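Local coordinates for putative exported protein (Bordetella pertussis Tohama I, PDB 2PFZ), which binds pyroglutamic acid as an extracytoplasmic solute receptor and probably hands it to a tripartite ATP-independent periplasmic (TRAP) transporter, at residues L139-Y144 with V175-S181; Q164-A168 with T185-T189; K150-V155 with V275-M279; S116-Q122 with E202-N208. All coordinates share one frame. Numbering follows the deposited sequence.

Interaction 1. Residues L139-Y144 with V175-S181; sequences LKWRAY and VIDSYMS. With PCA (pyroglutamic acid), chain B.
Strands 140-143 and 178-181 run parallel, presenting side chains to a ligand at their C-terminal ends. Their axes come within 4.6 Å at 31°, and Trp141 and Ser178 form a parallel bridge (CA-CA 5.0 Å). At the paired end, Lys140 O accepts from Asp177 N (2.8 Å), while Lys140 N makes a weak bond to Asp177 OD1 (2.9 Å); the lysine's NZ turns to Gly174. Arg142 N then donates to Ser178 O (2.9 Å). Further on the chains diverge, Tyr144 CA lying 8.4 Å from Ser181 CA, and a water bridges Arg142 O (2.8 Å) and Met180 O (2.9 Å). Trp141, chi1 t, meets Met180 in a Met-aromatic contact, SD 4.8 Å from its six-membered ring centroid and at the ring edge. Arg142 goes to the opposite face with Tyr179, its NH1 3.5 Å from Tyr179 CD2. Chi1 t, chi2 near -97° and chi3 t extend its guanidinium to the ligand: Arg142 NH1 to PCA OXT and Arg142 NH2 to PCA O, both 2.8 Å. Ser181 OG also donates to PCA OXT (2.7 Å). An arginine gripping the ligand carboxylate from an inner strand is the signature of the DctP-type binding site.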
# COMPACT_ATOMS: atom_id res chain seq x y z
N LEU A 139 19.45 -12.42 2.64
CA LEU A 139 18.19 -12.85 2.03
C LEU A 139 18.11 -12.30 0.59
O LEU A 139 18.57 -11.19 0.35
CB LEU A 139 16.99 -12.38 2.88
CG LEU A 139 16.52 -13.30 4.03
CD1 LEU A 139 15.41 -12.66 4.85
CD2 LEU A 139 16.07 -14.66 3.46
N LYS A 140 17.58 -13.10 -0.34
CA LYS A 140 17.30 -12.67 -1.72
C LYS A 140 15.91 -12.03 -1.71
O LYS A 140 14.91 -12.70 -1.94
CB LYS A 140 17.30 -13.86 -2.70
CG LYS A 140 18.65 -14.57 -2.90
CD LYS A 140 18.60 -15.52 -4.11
CE LYS A 140 17.96 -16.86 -3.76
NZ LYS A 140 17.79 -17.73 -4.96
N TRP A 141 15.87 -10.74 -1.44
CA TRP A 141 14.65 -10.06 -1.02
C TRP A 141 13.94 -9.40 -2.20
O TRP A 141 14.58 -8.78 -3.03
CB TRP A 141 15.07 -9.00 -0.02
CG TRP A 141 14.03 -8.22 0.70
CD1 TRP A 141 13.28 -7.18 0.20
CD2 TRP A 141 13.72 -8.29 2.10
NE1 TRP A 141 12.49 -6.64 1.20
CE2 TRP A 141 12.76 -7.29 2.38
CE3 TRP A 141 14.17 -9.11 3.16
CZ2 TRP A 141 12.20 -7.09 3.66
CZ3 TRP A 141 13.62 -8.92 4.46
CH2 TRP A 141 12.65 -7.91 4.69
N ARG A 142 12.63 -9.55 -2.26
CA ARG A 142 11.80 -8.84 -3.22
C ARG A 142 11.25 -7.56 -2.57
O ARG A 142 10.49 -7.61 -1.59
CB ARG A 142 10.67 -9.74 -3.72
CG ARG A 142 9.61 -9.03 -4.62
CD ARG A 142 8.37 -8.60 -3.81
NE ARG A 142 7.36 -7.89 -4.61
CZ ARG A 142 6.15 -7.57 -4.17
NH1 ARG A 142 5.76 -7.93 -2.93
NH2 ARG A 142 5.31 -6.91 -4.97
N ALA A 143 11.64 -6.42 -3.13
CA ALA A 143 11.10 -5.14 -2.69
C ALA A 143 9.90 -4.85 -3.57
O ALA A 143 9.81 -5.33 -4.69
CB ALA A 143 12.13 -4.03 -2.82
N TYR A 144 8.96 -4.07 -3.03
CA TYR A 144 7.85 -3.55 -3.82
C TYR A 144 7.85 -2.01 -3.79
O TYR A 144 6.96 -1.37 -4.37
CB TYR A 144 6.51 -4.14 -3.31
CG TYR A 144 6.09 -3.77 -1.89
CD1 TYR A 144 6.05 -4.74 -0.88
CD2 TYR A 144 5.73 -2.46 -1.56
CE1 TYR A 144 5.66 -4.41 0.42
CE2 TYR A 144 5.34 -2.10 -0.26
CZ TYR A 144 5.30 -3.10 0.73
OH TYR A 144 4.89 -2.80 2.01
N VAL A 175 14.47 -15.87 -8.49
CA VAL A 175 15.20 -14.61 -8.39
C VAL A 175 15.16 -14.06 -6.96
O VAL A 175 16.10 -13.38 -6.52
CB VAL A 175 14.65 -13.55 -9.39
CG1 VAL A 175 15.39 -12.24 -9.26
CG2 VAL A 175 14.76 -14.07 -10.85
N ILE A 176 14.07 -14.36 -6.25
CA ILE A 176 13.88 -13.92 -4.85
C ILE A 176 13.32 -15.07 -4.01
O ILE A 176 12.54 -15.88 -4.51
CB ILE A 176 12.94 -12.67 -4.76
CG1 ILE A 176 11.50 -12.97 -5.22
CG2 ILE A 176 13.54 -11.48 -5.49
CD1 ILE A 176 10.52 -13.37 -4.07
N ASP A 177 13.71 -15.12 -2.73
CA ASP A 177 13.36 -16.23 -1.82
C ASP A 177 12.57 -15.76 -0.59
O ASP A 177 12.19 -16.58 0.28
CB ASP A 177 14.63 -16.98 -1.35
CG ASP A 177 15.66 -16.06 -0.66
OD1 ASP A 177 15.32 -14.97 -0.18
OD2 ASP A 177 16.86 -16.44 -0.56
N SER A 178 12.38 -14.44 -0.50
CA SER A 178 11.84 -13.79 0.68
C SER A 178 11.34 -12.40 0.29
O SER A 178 11.77 -11.85 -0.72
CB SER A 178 12.93 -13.63 1.75
OG SER A 178 13.97 -12.76 1.30
N TYR A 179 10.42 -11.88 1.10
CA TYR A 179 9.94 -10.51 1.01
C TYR A 179 9.03 -10.10 2.18
O TYR A 179 8.50 -10.94 2.89
CB TYR A 179 9.25 -10.23 -0.33
CG TYR A 179 7.94 -10.92 -0.59
CD1 TYR A 179 7.90 -12.25 -1.03
CD2 TYR A 179 6.72 -10.22 -0.48
CE1 TYR A 179 6.69 -12.87 -1.30
CE2 TYR A 179 5.51 -10.85 -0.73
CZ TYR A 179 5.50 -12.18 -1.15
OH TYR A 179 4.30 -12.82 -1.44
N MET A 180 8.83 -8.80 2.35
CA MET A 180 7.77 -8.31 3.23
C MET A 180 6.57 -7.83 2.44
O MET A 180 6.72 -7.19 1.40
CB MET A 180 8.26 -7.27 4.21
CG MET A 180 9.22 -7.85 5.26
SD MET A 180 9.77 -6.67 6.48
CE MET A 180 8.32 -6.56 7.52
N SER A 181 5.39 -8.26 2.90
CA SER A 181 4.08 -7.91 2.30
C SER A 181 2.98 -8.43 3.23
O SER A 181 3.24 -8.83 4.37
CB SER A 181 3.91 -8.54 0.92
OG SER A 181 2.78 -7.99 0.25
N PCA B . 1.04 -6.04 -1.11
CA PCA B . 1.58 -5.11 -2.13
CB PCA B . 2.02 -3.80 -1.49
CG PCA B . 1.78 -3.95 0.00
CD PCA B . 1.14 -5.30 0.13
OE PCA B . 0.69 -5.74 1.20
C PCA B . 2.80 -5.77 -2.71
O PCA B . 3.29 -5.41 -3.79
OXT PCA B . 3.33 -6.71 -2.08
O HOH W 1 9.38 -6.41 0.68

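Interaction 2. Residues Q164-A168 with T185-T189; sequences QAELA and TGFDT. With PCA (pyroglutamic acid), chain B.
The end of the short helix 183-188 lies beside the loop and first turn of helix 167-172, burying 254 Å² in all. The backbones close from 7.6 Å between Gln164 CA and Thr185 CA to 5.4 Å between Ala168 CA and Thr189 CA. Thr185, helical with chi1 m, presents OG1 to the ligand and accepts from PCA N at 2.6 Å. Gln164, extended with chi1 and chi2 both t, brings NE2 to 2.7 Å from the same Thr185 OG1, and Leu167 CD1 packs 3.8 Å from Thr185 CG2. Asp188 adds a marginal touch, its CB 4.4 Å from Gln164 OE1. Thr189 leaves helical geometry at phi/psi -109/8 and, with chi1 p, folds OG1 back to donate to Thr185 O (2.7 Å). This sets Thr189 CG2 3.9 Å from Gln164 CG, while Thr189 O rests 4.0 Å from Ala168 CB. Leu167 N in turn bonds to Gln164 O (3.1 Å), closing the turn that leads into helix 167-172, with Glu166 at the N-cap. Strand 178-181 runs between the two helices in sequence, and its Tyr179 touches Leu167, Thr185 and Thr189, so both helices cover the sheet face that also carries Arg142.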
# COMPACT_ATOMS: atom_id res chain seq x y z
N GLN A 164 3.81 -6.59 -8.05
CA GLN A 164 3.01 -7.76 -7.69
C GLN A 164 2.61 -8.58 -8.92
O GLN A 164 2.54 -9.80 -8.86
CB GLN A 164 1.74 -7.41 -6.89
CG GLN A 164 1.06 -8.66 -6.34
CD GLN A 164 -0.08 -8.39 -5.36
OE1 GLN A 164 -1.14 -9.02 -5.44
NE2 GLN A 164 0.14 -7.49 -4.44
N ALA A 165 2.35 -7.88 -10.03
CA ALA A 165 1.98 -8.53 -11.29
C ALA A 165 3.05 -9.48 -11.85
O ALA A 165 2.72 -10.37 -12.66
CB ALA A 165 1.58 -7.49 -12.35
N GLU A 166 4.30 -9.27 -11.42
CA GLU A 166 5.46 -10.11 -11.79
C GLU A 166 6.01 -10.98 -10.67
O GLU A 166 7.06 -11.63 -10.85
CB GLU A 166 6.61 -9.26 -12.33
CG GLU A 166 6.44 -8.85 -13.77
CD GLU A 166 5.51 -7.69 -13.92
OE1 GLU A 166 5.73 -6.66 -13.25
OE2 GLU A 166 4.54 -7.81 -14.71
N LEU A 167 5.34 -11.01 -9.53
CA LEU A 167 5.90 -11.69 -8.34
C LEU A 167 5.88 -13.21 -8.46
O LEU A 167 6.86 -13.89 -8.14
CB LEU A 167 5.11 -11.30 -7.09
CG LEU A 167 5.82 -11.05 -5.75
CD1 LEU A 167 4.82 -11.05 -4.61
CD2 LEU A 167 7.01 -11.92 -5.45
N ALA A 168 4.77 -13.76 -8.91
CA ALA A 168 4.64 -15.21 -9.04
C ALA A 168 5.78 -15.78 -9.90
O ALA A 168 6.42 -16.78 -9.54
CB ALA A 168 3.28 -15.57 -9.60
N THR A 185 -1.37 -10.45 -0.44
CA THR A 185 -0.42 -10.66 -1.55
C THR A 185 0.16 -12.06 -1.56
O THR A 185 0.25 -12.70 -2.62
CB THR A 185 0.69 -9.61 -1.56
OG1 THR A 185 0.10 -8.34 -1.84
CG2 THR A 185 1.72 -9.91 -2.64
N GLY A 186 0.56 -12.55 -0.38
CA GLY A 186 1.04 -13.93 -0.26
C GLY A 186 0.06 -14.94 -0.83
O GLY A 186 0.44 -15.81 -1.62
N PHE A 187 -1.21 -14.81 -0.44
CA PHE A 187 -2.25 -15.71 -0.93
C PHE A 187 -2.49 -15.54 -2.43
O PHE A 187 -2.50 -16.52 -3.18
CB PHE A 187 -3.55 -15.50 -0.16
CG PHE A 187 -4.62 -16.50 -0.48
CD1 PHE A 187 -4.60 -17.76 0.10
CD2 PHE A 187 -5.64 -16.18 -1.37
CE1 PHE A 187 -5.60 -18.71 -0.20
CE2 PHE A 187 -6.65 -17.11 -1.67
CZ PHE A 187 -6.62 -18.37 -1.07
N ASP A 188 -2.69 -14.29 -2.86
CA ASP A 188 -3.08 -14.02 -4.25
C ASP A 188 -2.03 -14.39 -5.30
O ASP A 188 -2.35 -14.48 -6.49
CB ASP A 188 -3.47 -12.55 -4.42
CG ASP A 188 -4.80 -12.20 -3.77
OD1 ASP A 188 -5.65 -13.08 -3.51
OD2 ASP A 188 -4.99 -11.01 -3.53
N THR A 189 -0.79 -14.56 -4.86
CA THR A 189 0.31 -14.90 -5.76
C THR A 189 0.75 -16.35 -5.54
O THR A 189 1.76 -16.82 -6.10
CB THR A 189 1.52 -13.95 -5.58
OG1 THR A 189 2.01 -14.01 -4.22
CG2 THR A 189 1.17 -12.50 -5.98
N PCA B . 1.04 -6.04 -1.11
CA PCA B . 1.58 -5.11 -2.13
CB PCA B . 2.02 -3.80 -1.49
CG PCA B . 1.78 -3.95 0.00
CD PCA B . 1.14 -5.30 0.13
OE PCA B . 0.69 -5.74 1.20
C PCA B . 2.80 -5.77 -2.71
O PCA B . 3.29 -5.41 -3.79
OXT PCA B . 3.33 -6.71 -2.08

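Interaction 3. Residues K150-V155 with V275-M279; sequences KIAELV and VGKRM
Long side chains bridge the 11.0 Å between the axes of segments 150-155 and 275-279 of helices 146-155 and 266-287, which cross at 123° without a hydrogen bond. Leu154, in the mt rotamer, has the largest area covered by the contact: its CD1 lies 3.3 Å from Arg278 CD, 3.5 Å from Met279 CG and 4.0 Å from Val275 CG1. Met279 reaches across as mtp, the extended chi2 carrying SD to 3.5 Å from Ile151 CG1 and the final p turn placing CE 3.9 Å from Lys150 CG. Val275, chi1 t, sets CG2 4.2 Å from Val155 CG1. Arg278 leaves CA with chi1 t but bends at chi3 near -32°, so its aliphatic part lies along Leu154. Ile151/Leu154/Val155 and Val275/Arg278/Met279 follow the i, i+3, i+4 spacing of one helix face, apolar apart from Arg278. The contact seats the long helix 266-287 on helix 146-155, the connecting helix of the beta-alpha-beta crossover between strands 140-143 and 158-161.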
# COMPACT_ATOMS: atom_id res chain seq x y z
N LYS A 150 15.03 -0.08 1.09
CA LYS A 150 15.83 0.48 2.18
C LYS A 150 15.83 -0.43 3.41
O LYS A 150 16.88 -0.69 3.98
CB LYS A 150 15.38 1.90 2.57
CG LYS A 150 16.22 2.53 3.67
CD LYS A 150 17.71 2.57 3.27
CE LYS A 150 18.53 3.48 4.20
NZ LYS A 150 19.74 4.04 3.47
N ILE A 151 14.66 -0.92 3.80
CA ILE A 151 14.55 -1.86 4.91
C ILE A 151 15.42 -3.10 4.67
O ILE A 151 16.17 -3.51 5.56
CB ILE A 151 13.08 -2.27 5.17
CG1 ILE A 151 12.27 -1.03 5.62
CG2 ILE A 151 13.02 -3.44 6.19
CD1 ILE A 151 10.76 -1.18 5.70
N ALA A 152 15.33 -3.66 3.47
CA ALA A 152 16.18 -4.80 3.09
C ALA A 152 17.65 -4.46 3.32
O ALA A 152 18.37 -5.19 4.01
CB ALA A 152 15.93 -5.20 1.63
N GLU A 153 18.08 -3.31 2.80
CA GLU A 153 19.49 -2.94 2.93
C GLU A 153 19.86 -2.80 4.40
O GLU A 153 20.99 -3.13 4.79
CB GLU A 153 19.78 -1.64 2.19
CG GLU A 153 19.77 -1.81 0.67
CD GLU A 153 19.73 -0.48 -0.05
OE1 GLU A 153 19.83 0.59 0.60
OE2 GLU A 153 19.62 -0.49 -1.29
N LEU A 154 18.93 -2.32 5.21
CA LEU A 154 19.24 -2.05 6.60
C LEU A 154 19.32 -3.33 7.44
O LEU A 154 19.91 -3.30 8.52
CB LEU A 154 18.31 -1.01 7.23
CG LEU A 154 18.52 0.44 6.73
CD1 LEU A 154 17.38 1.31 7.22
CD2 LEU A 154 19.90 1.04 7.11
N VAL A 155 18.74 -4.43 6.95
CA VAL A 155 18.85 -5.71 7.65
C VAL A 155 19.93 -6.61 7.03
O VAL A 155 20.13 -7.75 7.47
CB VAL A 155 17.48 -6.48 7.81
CG1 VAL A 155 16.51 -5.68 8.67
CG2 VAL A 155 16.86 -6.88 6.45
N VAL A 275 15.68 -0.47 13.53
CA VAL A 275 15.67 -0.09 12.10
C VAL A 275 14.64 1.01 11.84
O VAL A 275 14.94 2.03 11.20
CB VAL A 275 15.34 -1.31 11.17
CG1 VAL A 275 15.14 -0.87 9.71
CG2 VAL A 275 16.44 -2.41 11.27
N GLY A 276 13.43 0.81 12.35
CA GLY A 276 12.36 1.82 12.26
C GLY A 276 12.75 3.19 12.83
O GLY A 276 12.45 4.21 12.21
N LYS A 277 13.39 3.22 14.00
CA LYS A 277 13.81 4.49 14.63
C LYS A 277 14.88 5.21 13.80
O LYS A 277 14.85 6.42 13.65
CB LYS A 277 14.31 4.29 16.06
CG LYS A 277 13.20 4.02 17.06
CD LYS A 277 13.50 4.71 18.38
CE LYS A 277 14.25 3.82 19.36
NZ LYS A 277 13.28 3.11 20.26
N ARG A 278 15.82 4.43 13.28
CA ARG A 278 16.79 4.96 12.32
C ARG A 278 16.08 5.55 11.10
O ARG A 278 16.36 6.69 10.70
CB ARG A 278 17.74 3.83 11.91
CG ARG A 278 18.60 4.11 10.71
CD ARG A 278 18.72 2.84 9.86
NE ARG A 278 18.69 1.57 10.62
CZ ARG A 278 19.70 1.07 11.34
NH1 ARG A 278 20.85 1.73 11.43
NH2 ARG A 278 19.55 -0.08 11.98
N MET A 279 15.16 4.80 10.51
CA MET A 279 14.42 5.31 9.34
C MET A 279 13.54 6.54 9.63
O MET A 279 13.37 7.40 8.75
CB MET A 279 13.61 4.19 8.68
CG MET A 279 14.50 3.14 8.00
SD MET A 279 13.52 1.84 7.24
CE MET A 279 12.92 2.67 5.75

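Interaction 4. Residues S116-Q122 with E202-N208; sequences SVAWPPQ and EAWLPKN. With PCA (pyroglutamic acid), chain B.
This is an antiparallel crossing of two chain segments between the sheets of a two-domain receptor, consistent with the interdomain hinge of type II periplasmic binding proteins. The chain runs from strand 111-118 to 123-126 of the six-stranded sheet and returns from 197-199 there to 207-213, beside 111-118. Val117 and Asn208 form a hydrogen-bonded pair (Val117 N to Asn208 O and Asn208 N to Val117 O, each 3.0 Å); Ala118 and Lys207 form the adjoining non-hydrogen-bonded pair, CA-CA 4.1 Å. The ladder runs on irregularly, with Trp119 N to Pro206 O (2.8 Å), Gln122 N to Trp204 O (2.9 Å) and Ala203 N to Gln122 O (3.0 Å). Glu202, left-handed helical at phi/psi 46/45 just before Ala203, packs its CB 3.5 Å from Pro121 CB. Gln122 CG sits over the Trp204 five-membered ring in a CH-pi contact, 3.5 Å from its centroid. Pro206 CG approaches PCA CG at 3.8 Å. Trp119 lays one ring face over PCA CD while its NE1 donates to Asn208 OD1 at 2.8 Å.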
# COMPACT_ATOMS: atom_id res chain seq x y z
N SER A 116 -8.18 6.66 0.60
CA SER A 116 -6.95 5.90 0.83
C SER A 116 -7.27 4.73 1.75
O SER A 116 -8.00 4.90 2.74
CB SER A 116 -5.88 6.80 1.48
OG SER A 116 -4.61 6.13 1.64
N VAL A 117 -6.79 3.53 1.40
CA VAL A 117 -7.00 2.38 2.26
C VAL A 117 -5.75 1.58 2.56
O VAL A 117 -4.90 1.43 1.71
CB VAL A 117 -8.28 1.50 1.95
CG1 VAL A 117 -9.21 2.03 0.82
CG2 VAL A 117 -8.00 0.00 1.91
N ALA A 118 -5.66 1.11 3.79
CA ALA A 118 -4.48 0.37 4.23
C ALA A 118 -4.52 -1.07 3.75
O ALA A 118 -5.55 -1.72 3.86
CB ALA A 118 -4.37 0.40 5.76
N TRP A 119 -3.39 -1.54 3.24
CA TRP A 119 -3.12 -2.96 3.08
C TRP A 119 -3.01 -3.55 4.50
O TRP A 119 -2.79 -2.82 5.46
CB TRP A 119 -1.76 -3.16 2.39
CG TRP A 119 -1.74 -2.93 0.89
CD1 TRP A 119 -1.50 -1.75 0.25
CD2 TRP A 119 -1.89 -3.91 -0.11
NE1 TRP A 119 -1.50 -1.94 -1.12
CE2 TRP A 119 -1.76 -3.26 -1.37
CE3 TRP A 119 -2.17 -5.28 -0.09
CZ2 TRP A 119 -1.86 -3.95 -2.57
CZ3 TRP A 119 -2.27 -5.96 -1.29
CH2 TRP A 119 -2.11 -5.29 -2.52
N PRO A 120 -3.16 -4.89 4.63
CA PRO A 120 -2.98 -5.53 5.94
C PRO A 120 -1.55 -5.43 6.51
O PRO A 120 -0.60 -5.07 5.80
CB PRO A 120 -3.39 -6.98 5.67
CG PRO A 120 -4.32 -6.85 4.40
CD PRO A 120 -3.60 -5.85 3.61
N PRO A 121 -1.40 -5.69 7.82
CA PRO A 121 -0.09 -5.53 8.47
C PRO A 121 0.99 -6.39 7.84
O PRO A 121 0.75 -7.56 7.50
CB PRO A 121 -0.37 -5.95 9.91
CG PRO A 121 -1.84 -5.63 10.09
CD PRO A 121 -2.43 -6.10 8.81
N GLN A 122 2.15 -5.80 7.65
CA GLN A 122 3.19 -6.41 6.82
C GLN A 122 4.06 -7.37 7.58
O GLN A 122 4.65 -6.99 8.60
CB GLN A 122 4.06 -5.35 6.19
CG GLN A 122 3.22 -4.31 5.42
CD GLN A 122 2.76 -4.76 4.04
OE1 GLN A 122 1.57 -4.96 3.79
NE2 GLN A 122 3.69 -4.86 3.13
N GLU A 202 3.59 -7.49 11.54
CA GLU A 202 2.68 -6.34 11.55
C GLU A 202 3.51 -5.05 11.62
O GLU A 202 3.17 -4.10 12.34
CB GLU A 202 1.65 -6.41 12.71
CG GLU A 202 0.90 -7.74 12.80
CD GLU A 202 -0.27 -7.70 13.78
OE1 GLU A 202 -0.07 -7.29 14.95
OE2 GLU A 202 -1.39 -8.07 13.35
N ALA A 203 4.56 -5.00 10.80
CA ALA A 203 5.58 -3.95 10.90
C ALA A 203 5.10 -2.58 10.45
O ALA A 203 5.54 -1.55 10.99
CB ALA A 203 6.89 -4.37 10.16
N TRP A 204 4.21 -2.57 9.46
CA TRP A 204 3.59 -1.32 9.00
C TRP A 204 2.35 -1.71 8.22
O TRP A 204 2.12 -2.89 7.97
CB TRP A 204 4.57 -0.47 8.15
CG TRP A 204 4.96 -1.01 6.82
CD1 TRP A 204 4.35 -0.73 5.60
CD2 TRP A 204 6.04 -1.88 6.53
NE1 TRP A 204 4.99 -1.42 4.59
CE2 TRP A 204 6.03 -2.14 5.13
CE3 TRP A 204 7.02 -2.51 7.34
CZ2 TRP A 204 6.97 -2.97 4.51
CZ3 TRP A 204 7.97 -3.35 6.72
CH2 TRP A 204 7.93 -3.58 5.31
N LEU A 205 1.55 -0.71 7.85
CA LEU A 205 0.38 -0.93 7.03
C LEU A 205 0.41 0.11 5.90
O LEU A 205 -0.05 1.24 6.07
CB LEU A 205 -0.95 -0.84 7.82
CG LEU A 205 -1.37 -1.95 8.81
CD1 LEU A 205 -0.57 -1.82 10.10
CD2 LEU A 205 -2.87 -1.91 9.13
N PRO A 206 0.92 -0.29 4.74
CA PRO A 206 1.09 0.71 3.70
C PRO A 206 -0.26 0.95 3.03
O PRO A 206 -1.06 0.03 2.90
CB PRO A 206 2.05 0.03 2.72
CG PRO A 206 1.75 -1.43 2.84
CD PRO A 206 1.21 -1.65 4.26
N LYS A 207 -0.52 2.18 2.60
CA LYS A 207 -1.82 2.48 1.97
C LYS A 207 -1.73 2.61 0.46
O LYS A 207 -0.71 3.06 -0.06
CB LYS A 207 -2.43 3.76 2.55
CG LYS A 207 -2.66 3.74 4.09
CD LYS A 207 -3.44 4.97 4.61
CE LYS A 207 -2.69 6.27 4.33
NZ LYS A 207 -1.30 6.22 4.89
N ASN A 208 -2.79 2.21 -0.22
CA ASN A 208 -3.07 2.70 -1.58
C ASN A 208 -3.88 3.98 -1.50
O ASN A 208 -4.50 4.26 -0.46
CB ASN A 208 -3.82 1.63 -2.38
CG ASN A 208 -2.92 0.47 -2.75
OD1 ASN A 208 -1.71 0.50 -2.49
ND2 ASN A 208 -3.49 -0.56 -3.35
N PCA B . 1.04 -6.04 -1.11
CA PCA B . 1.58 -5.11 -2.13
CB PCA B . 2.02 -3.80 -1.49
CG PCA B . 1.78 -3.95 0.00
CD PCA B . 1.14 -5.30 0.13
OE PCA B . 0.69 -5.74 1.20
C PCA B . 2.80 -5.77 -2.71
O PCA B . 3.29 -5.41 -3.79
OXT PCA B . 3.33 -6.71 -2.08
O HOH W 2 2.23 -9.03 9.56

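Three of the four contacts meet at one ligand. Interaction 1 holds the carboxylate of pyroglutamic acid, interaction 2 meets its ring nitrogen, and interaction 4 covers its ring between the three-stranded and six-stranded sheets. Neighbouring contacts touch: Leu167 CD1 lies 3.7 Å from Arg142 NH1 (interactions 2 and 1), and Trp119 CZ3 3.4 Å from Thr185 OG1 (4 and 2). Tyr144 OH, 2.9 Å from Trp204 NE1, probably hydrogen-bonds interaction 1 to 4. Interaction 3 misses the ligand (Ile151 side chain about 11 Å away) but touches interaction 1 (Ala152 CB to Trp141 CD1, 3.6 Å) and 4 (Ile151 CD1 to Trp204 CZ3, 3.7 Å). Interactions 2 and 3 stay about 13 Å apart at their nearest atoms.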